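Local coordinates for uncharacterized protein (Pectobacterium atrosepticum, PDB 3ESI) that is of unknown function but belongs to the ApeI dehydratase-like family of hotdog-fold proteins, and so may act on acyl thioesters, at residues Q19-L24 against R85-W90. Sequence-based numbering, arbitrary orientation.
Sequences QVELML and RLVLIW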
loop_
_atom_site.group_PDB
_atom_site.type_symbol
_atom_site.label_atom_id
_atom_site.label_comp_id
_atom_site.label_asym_id
_atom_site.label_seq_id
_atom_site.Cartn_x
_atom_site.Cartn_y
_atom_site.Cartn_z
ATOM N N GLN A 19 -9.125 30.428 10.396
ATOM C CA GLN A 19 -8.032 29.544 10.774
ATOM C C GLN A 19 -8.294 28.847 12.099
ATOM O O GLN A 19 -8.914 29.401 13.008
ATOM C CB GLN A 19 -6.714 30.324 10.869
ATOM C CG GLN A 19 -6.297 30.976 9.563
ATOM C CD GLN A 19 -5.607 32.333 9.753
ATOM O OE1 GLN A 19 -4.418 32.403 10.084
ATOM N NE2 GLN A 19 -6.363 33.418 9.546
ATOM N N VAL A 20 -7.825 27.612 12.189
ATOM C CA VAL A 20 -7.956 26.830 13.400
ATOM C C VAL A 20 -6.695 25.987 13.481
ATOM O O VAL A 20 -6.235 25.432 12.479
ATOM C CB VAL A 20 -9.209 25.917 13.382
ATOM C CG1 VAL A 20 -9.080 24.840 12.309
ATOM C CG2 VAL A 20 -9.399 25.294 14.756
ATOM N N GLU A 21 -6.116 25.928 14.669
ATOM C CA GLU A 21 -4.913 25.156 14.872
ATOM C C GLU A 21 -5.200 24.074 15.884
ATOM O O GLU A 21 -5.741 24.349 16.953
ATOM C CB GLU A 21 -3.792 26.047 15.385
ATOM C CG GLU A 21 -2.486 25.306 15.549
ATOM C CD GLU A 21 -1.339 26.228 15.881
ATOM O OE1 GLU A 21 -1.319 27.359 15.342
ATOM O OE2 GLU A 21 -0.451 25.818 16.659
ATOM N N LEU A 22 -4.865 22.840 15.543
ATOM C CA LEU A 22 -5.088 21.744 16.465
ATOM C C LEU A 22 -3.799 21.033 16.788
ATOM O O LEU A 22 -2.870 21.010 15.985
ATOM C CB LEU A 22 -6.065 20.721 15.887
ATOM C CG LEU A 22 -7.531 21.121 15.786
ATOM C CD1 LEU A 22 -7.706 22.188 14.721
ATOM C CD2 LEU A 22 -8.350 19.900 15.437
ATOM N N MET A 23 -3.728 20.477 17.988
ATOM C CA MET A 23 -2.566 19.692 18.369
ATOM C C MET A 23 -3.220 18.326 18.448
ATOM O O MET A 23 -4.216 18.153 19.151
ATOM C CB MET A 23 -2.008 20.124 19.728
ATOM C CG MET A 23 -0.696 19.431 20.091
ATOM S SD MET A 23 0.158 20.131 21.537
ATOM C CE MET A 23 1.030 21.557 20.710
ATOM N N LEU A 24 -2.694 17.371 17.690
ATOM C CA LEU A 24 -3.272 16.026 17.656
ATOM C C LEU A 24 -2.245 14.953 18.000
ATOM O O LEU A 24 -1.037 15.126 17.800
ATOM C CB LEU A 24 -3.845 15.740 16.257
ATOM C CG LEU A 24 -4.636 16.872 15.604
ATOM C CD1 LEU A 24 -4.944 16.517 14.165
ATOM C CD2 LEU A 24 -5.899 17.131 16.365
ATOM N N ARG A 85 0.804 19.150 14.730
ATOM C CA ARG A 85 0.139 20.441 14.725
ATOM C C ARG A 85 -0.587 20.448 13.366
ATOM O O ARG A 85 0.003 20.139 12.330
ATOM C CB ARG A 85 1.139 21.609 14.780
ATOM C CG ARG A 85 0.450 22.962 14.990
ATOM C CD ARG A 85 1.303 24.147 14.536
ATOM N NE ARG A 85 2.614 24.214 15.180
ATOM C CZ ARG A 85 2.820 24.391 16.488
ATOM N NH1 ARG A 85 1.798 24.523 17.331
ATOM N NH2 ARG A 85 4.060 24.437 16.954
ATOM N N LEU A 86 -1.873 20.758 13.382
ATOM C CA LEU A 86 -2.658 20.819 12.167
ATOM C C LEU A 86 -3.190 22.235 12.004
ATOM O O LEU A 86 -3.926 22.730 12.857
ATOM C CB LEU A 86 -3.840 19.846 12.233
ATOM C CG LEU A 86 -4.802 20.001 11.043
ATOM C CD1 LEU A 86 -4.050 19.667 9.765
ATOM C CD2 LEU A 86 -6.027 19.086 11.183
ATOM N N VAL A 87 -2.805 22.892 10.918
ATOM C CA VAL A 87 -3.283 24.242 10.636
ATOM C C VAL A 87 -4.206 24.198 9.411
ATOM O O VAL A 87 -3.814 23.706 8.346
ATOM C CB VAL A 87 -2.105 25.221 10.335
ATOM C CG1 VAL A 87 -2.644 26.615 10.046
ATOM C CG2 VAL A 87 -1.140 25.276 11.513
ATOM N N LEU A 88 -5.427 24.701 9.584
ATOM C CA LEU A 88 -6.436 24.762 8.521
ATOM C C LEU A 88 -6.800 26.221 8.242
ATOM O O LEU A 88 -7.166 26.953 9.167
ATOM C CB LEU A 88 -7.720 24.045 8.948
ATOM C CG LEU A 88 -7.904 22.538 8.792
ATOM C CD1 LEU A 88 -6.622 21.810 9.116
ATOM C CD2 LEU A 88 -9.042 22.092 9.704
ATOM N N ILE A 89 -6.721 26.631 6.974
ATOM C CA ILE A 89 -7.073 27.996 6.571
ATOM C C ILE A 89 -8.148 27.924 5.485
ATOM O O ILE A 89 -7.935 27.309 4.438
ATOM C CB ILE A 89 -5.851 28.746 5.997
ATOM C CG1 ILE A 89 -4.754 28.858 7.063
ATOM C CG2 ILE A 89 -6.273 30.127 5.518
ATOM C CD1 ILE A 89 -3.417 29.339 6.527
ATOM N N TRP A 90 -9.301 28.538 5.723
ATOM C CA TRP A 90 -10.366 28.497 4.729
ATOM C C TRP A 90 -10.780 29.840 4.168
ATOM O O TRP A 90 -11.227 30.727 4.898
ATOM C CB TRP A 90 -11.614 27.807 5.275
ATOM C CG TRP A 90 -12.676 27.655 4.218
ATOM C CD1 TRP A 90 -12.532 27.075 2.982
ATOM C CD2 TRP A 90 -14.036 28.077 4.306
ATOM N NE1 TRP A 90 -13.725 27.112 2.299
ATOM C CE2 TRP A 90 -14.664 27.722 3.087
ATOM C CE3 TRP A 90 -14.788 28.718 5.294
ATOM C CZ2 TRP A 90 -16.008 27.991 2.833
ATOM C CZ3 TRP A 90 -16.127 28.987 5.046
ATOM C CH2 TRP A 90 -16.725 28.623 3.821
#
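Glu21, paired with Val87, reaches diagonally to Arg85, which is paired with Met23, and the two side chains cross obliquely on the face of antiparallel strands 19-24 and 85-90 turned away from helix 45-59. Both side chains leave with CG anti to the backbone N (chi1 -177° and -171°); the glutamate runs on extended, whereas the arginine bends at chi3 and brings NH1 to the carboxylate. The salt bridge is short, Arg85 NH1 to Glu21 OE2 2.7 Å, but not straight: N-H...O is 133°, with the oxygen tilted out of the guanidinium plane and the two planar groups steeply turned against each other. The aliphatic stems also meet, Glu21 CG 3.8 Å from Arg85 CG. Arg85 NH2 makes a second salt bridge with Glu109, so the guanidinium is shared between two carboxylates. Further along this face Gln19 and Ile89 run side by side, Gln19 CG against Ile89 CG1 at 3.6 Å. Two hydrogen-bonded pairs join the backbones: Leu22 N to Leu86 O and Leu86 N to Leu22 O, both 2.8 Å, then Leu88 N to Val20 O at 3.1 Å, almost along the carbonyl axis, and Val20 N to Leu88 O at 3.2 Å. These strands are neighbours in the antiparallel sheet of the hotdog fold, which wraps round helix 45-59. Val20 touches Val59, Leu22 touches Tyr55, and Leu88 touches Tyr55 and Ala56. Val20 CG1, in the crowded position between backbone N and carbonyl carbon, packs alongside Leu88, 3.7 Å from its CB. Leu24 reaches obliquely across to Leu86, its CD1 resting 4.0 Å from Leu86 CB.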